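Local coordinates for protein deoxyhypusine hydroxylase (Homo sapiens, PDB 4D4Z) that hydroxylates the deoxyhypusine side chain of translation initiation factor eIF5A, completing its conversion to hypusine at a site holding two iron ions, at residues Asp55-Lys60 and Pro90-Glu95. Residues are numbered along the deposited sequence; the frame is centred on the assembly and turned at random. Where two conformers were deposited one is given.
Sequences DSALLK and PMVRHE. With FE (Fe (III) ion), chain C; OH (hydroxide ion), chain E.
In the HEAT-like repeat fold, the di-iron site is built from the N-terminal turns of inner helices, and the contact of A57, L58 and K60 with M91 and V92 joins two of them, helix 57-70 and helix 90-103. The interface illustrates how an apolar seam between neighbouring repeats can flank a metal site: no hydrogen bond joins the two segments themselves. V92 points toward the other helix and fits one methyl against its first turn, CG2 lying 3.8 Å from CB of K60 and 3.6 Å from the carbonyl O of A57. CG1 of V92, anti to its backbone N (chi1 174°), approaches the same K60 CB from the same side. The K60 chain, bent at chi3, runs back toward the start of its helix, where its ammonium forms a salt bridge with E89, just before helix 90-103. In one of its two conformers M91 reaches along the iron-facing side of the seam, tentatively placing CE 4.3 Å from CD1 of L58 and SD near CB of A57. L58 also touches H245, and M91 both H61 and H245, ligands of the other iron, consistent with an apolar side to that iron's surroundings. Helix 57-70 starts with S56 as N-cap, whose OG accepts a nearly straight bond from N of L59 (3.0 Å, 164°) and is also hydrogen-bonded to E276. Two and three residues after V92, H94 and E95 bind one iron, which also carries the hydroxide and takes H212 and further ligands. A hydrogen bond between ND1 and T126 steadies the imidazole, leaving NE2 of H94 to bind iron at 2.2 Å. E95 bends at chi2 (66°) and offers a single carboxylate oxygen, OE1, 2.0 Å from the metal and 3.0 Å from its fellow ligand, the hydroxide oxygen.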
ATOM      1  N   ASP A  55      -2.739  12.666 -13.543  1.00 16.75           N
ATOM      2  CA  ASP A  55      -2.808  11.550 -14.539  1.00 17.52           C
ATOM      3  C   ASP A  55      -2.165  10.242 -14.050  1.00 21.76           C
ATOM      4  O   ASP A  55      -2.479   9.181 -14.569  1.00 20.49           O
ATOM      5  CB  ASP A  55      -2.054  11.931 -15.822  1.00 20.45           C
ATOM      6  CG  ASP A  55      -2.723  13.026 -16.611  1.00 26.24           C
ATOM      7  OD1 ASP A  55      -3.926  13.209 -16.465  1.00 26.63           O
ATOM      8  OD2 ASP A  55      -1.984  13.648 -17.420  1.00 30.44           O
ATOM      9  N   SER A  56      -1.258  10.313 -13.073  1.00 16.48           N
ATOM     10  CA  SER A  56      -0.538   9.107 -12.608  1.00 16.00           C
ATOM     11  C   SER A  56      -1.400   8.349 -11.574  1.00 15.45           C
ATOM     12  O   SER A  56      -1.563   8.820 -10.432  1.00 14.95           O
ATOM     13  CB  SER A  56       0.772   9.499 -11.999  1.00 15.89           C
ATOM     14  OG  SER A  56       1.468   8.410 -11.383  1.00 15.92           O
ATOM     15  N   ALA A  57      -1.886   7.162 -11.932  1.00 14.65           N
ATOM     16  CA  ALA A  57      -2.540   6.273 -10.971  1.00 15.61           C
ATOM     17  C   ALA A  57      -1.572   5.859  -9.841  1.00 13.30           C
ATOM     18  O   ALA A  57      -1.997   5.742  -8.699  1.00 12.47           O
ATOM     19  CB  ALA A  57      -3.097   5.016 -11.647  1.00 16.66           C
ATOM     20  N   LEU A  58      -0.279   5.703 -10.166  1.00 12.47           N
ATOM     21  CA  LEU A  58       0.693   5.431  -9.125  1.00 13.36           C
ATOM     22  C   LEU A  58       0.738   6.529  -8.057  1.00 14.96           C
ATOM     23  O   LEU A  58       0.612   6.242  -6.841  1.00 12.89           O
ATOM     24  CB  LEU A  58       2.095   5.175  -9.673  1.00 15.24           C
ATOM     25  CG  LEU A  58       3.101   4.754  -8.650  1.00 15.52           C
ATOM     26  CD1 LEU A  58       2.811   3.338  -8.262  1.00 17.02           C
ATOM     27  CD2 LEU A  58       4.492   4.833  -9.197  1.00 16.67           C
ATOM     28  N   LEU A  59       0.846   7.772  -8.499  1.00 12.76           N
ATOM     29  CA  LEU A  59       0.924   8.840  -7.562  1.00 13.50           C
ATOM     30  C   LEU A  59      -0.406   8.943  -6.777  1.00 12.24           C
ATOM     31  O   LEU A  59      -0.414   9.083  -5.539  1.00 12.38           O
ATOM     32  CB  LEU A  59       1.242  10.182  -8.250  1.00 13.84           C
ATOM     33  CG  LEU A  59       1.294  11.405  -7.330  1.00 15.45           C
ATOM     34  CD1 LEU A  59       2.405  11.284  -6.323  1.00 16.28           C
ATOM     35  CD2 LEU A  59       1.531  12.660  -8.179  1.00 18.83           C
ATOM     36  N   LYS A  60      -1.546   8.905  -7.483  1.00 12.69           N
ATOM     37  CA  LYS A  60      -2.810   9.037  -6.832  1.00 11.36           C
ATOM     38  C   LYS A  60      -3.037   8.007  -5.723  1.00 11.39           C
ATOM     39  O   LYS A  60      -3.510   8.318  -4.639  1.00 12.49           O
ATOM     40  CB  LYS A  60      -3.996   8.980  -7.839  1.00 12.29           C
ATOM     41  CG  LYS A  60      -4.080  10.236  -8.680  1.00 13.87           C
ATOM     42  CD  LYS A  60      -5.334  10.200  -9.517  1.00 14.06           C
ATOM     43  CE  LYS A  60      -5.260   9.173 -10.571  1.00 17.34           C
ATOM     44  NZ  LYS A  60      -6.511   9.152 -11.386  1.00 20.29           N
ATOM     45  N   PRO A  90      -9.076   1.217 -10.515  1.00 17.79           N
ATOM     46  CA  PRO A  90      -9.287   0.300  -9.391  1.00 15.74           C
ATOM     47  C   PRO A  90      -8.256   0.412  -8.271  1.00 13.69           C
ATOM     48  O   PRO A  90      -8.618   0.352  -7.081  1.00 14.18           O
ATOM     49  CB  PRO A  90      -9.318  -1.089 -10.025  1.00 18.21           C
ATOM     50  CG  PRO A  90      -9.866  -0.812 -11.410  1.00 19.76           C
ATOM     51  CD  PRO A  90      -9.239   0.521 -11.808  1.00 18.77           C
ATOM     52  N   MET A  91      -6.998   0.532  -8.622  1.00 13.38           N
ATOM     53  CA  MET A  91      -5.987   0.542  -7.561  0.50 13.77           C
ATOM     54  C   MET A  91      -6.084   1.812  -6.720  1.00 13.08           C
ATOM     55  O   MET A  91      -5.695   1.761  -5.552  1.00 14.13           O
ATOM     56  CB  MET A  91      -4.515   0.397  -8.013  0.50 13.44           C
ATOM     57  CG  MET A  91      -3.977   1.552  -8.856  0.50 13.66           C
ATOM     58  SD  MET A  91      -2.315   1.185  -9.476  0.50 17.29           S
ATOM     59  CE  MET A  91      -1.096   1.491  -8.171  0.50 12.69           C
ATOM     60  N   VAL A  92      -6.562   2.916  -7.276  1.00 12.25           N
ATOM     61  CA  VAL A  92      -6.685   4.186  -6.530  1.00 13.10           C
ATOM     62  C   VAL A  92      -7.923   4.079  -5.601  1.00 14.00           C
ATOM     63  O   VAL A  92      -7.858   4.437  -4.406  1.00 11.85           O
ATOM     64  CB  VAL A  92      -6.846   5.393  -7.432  1.00 14.51           C
ATOM     65  CG1 VAL A  92      -7.120   6.629  -6.640  1.00 14.32           C
ATOM     66  CG2 VAL A  92      -5.614   5.561  -8.327  1.00 13.40           C
ATOM     67  N   ARG A  93      -9.030   3.545  -6.124  1.00 11.79           N
ATOM     68  CA  ARG A  93     -10.188   3.297  -5.284  1.00 12.42           C
ATOM     69  C   ARG A  93      -9.954   2.277  -4.138  1.00 12.88           C
ATOM     70  O   ARG A  93     -10.365   2.467  -2.964  1.00 12.17           O
ATOM     71  CB  ARG A  93     -11.382   2.858  -6.165  1.00 13.52           C
ATOM     72  CG  ARG A  93     -11.780   3.841  -7.227  1.00 14.25           C
ATOM     73  CD  ARG A  93     -12.962   3.395  -8.124  1.00 14.94           C
ATOM     74  NE  ARG A  93     -14.169   3.270  -7.336  1.00 15.76           N
ATOM     75  CZ  ARG A  93     -15.034   2.294  -7.368  1.00 16.88           C
ATOM     76  NH1 ARG A  93     -15.044   1.446  -8.380  1.00 20.04           N
ATOM     77  NH2 ARG A  93     -16.005   2.282  -6.496  1.00 16.30           N
ATOM     78  N   HIS A  94      -9.217   1.232  -4.447  1.00 12.76           N
ATOM     79  CA  HIS A  94      -8.807   0.283  -3.435  1.00 12.63           C
ATOM     80  C   HIS A  94      -7.988   0.992  -2.352  1.00 11.67           C
ATOM     81  O   HIS A  94      -8.213   0.785  -1.172  1.00 11.82           O
ATOM     82  CB  HIS A  94      -7.993  -0.923  -4.064  1.00 14.18           C
ATOM     83  CG  HIS A  94      -6.745  -1.273  -3.300  1.00 13.49           C
ATOM     84  ND1 HIS A  94      -6.738  -1.840  -2.045  1.00 14.31           N
ATOM     85  CD2 HIS A  94      -5.450  -1.025  -3.601  1.00 15.19           C
ATOM     86  CE1 HIS A  94      -5.483  -1.960  -1.627  1.00 15.69           C
ATOM     87  NE2 HIS A  94      -4.695  -1.456  -2.545  1.00 14.99           N
ATOM     88  N   GLU A  95      -7.046   1.823  -2.749  1.00 11.94           N
ATOM     89  CA  GLU A  95      -6.141   2.371  -1.754  1.00 11.28           C
ATOM     90  C   GLU A  95      -6.918   3.339  -0.812  1.00 11.36           C
ATOM     91  O   GLU A  95      -6.701   3.402   0.366  1.00 10.65           O
ATOM     92  CB  GLU A  95      -4.947   3.048  -2.428  1.00 12.17           C
ATOM     93  CG  GLU A  95      -3.721   3.006  -1.534  1.00 13.10           C
ATOM     94  CD  GLU A  95      -3.174   1.598  -1.278  1.00 15.45           C
ATOM     95  OE1 GLU A  95      -2.992   0.807  -2.266  1.00 14.58           O
ATOM     96  OE2 GLU A  95      -3.051   1.217  -0.072  1.00 16.31           O
TER
HETATM   97 FE    FE C 301      -2.501  -1.134  -2.572  1.00 15.27          FE
HETATM   98  O    OH E 303      -1.788  -0.773  -4.460  1.00 18.93           O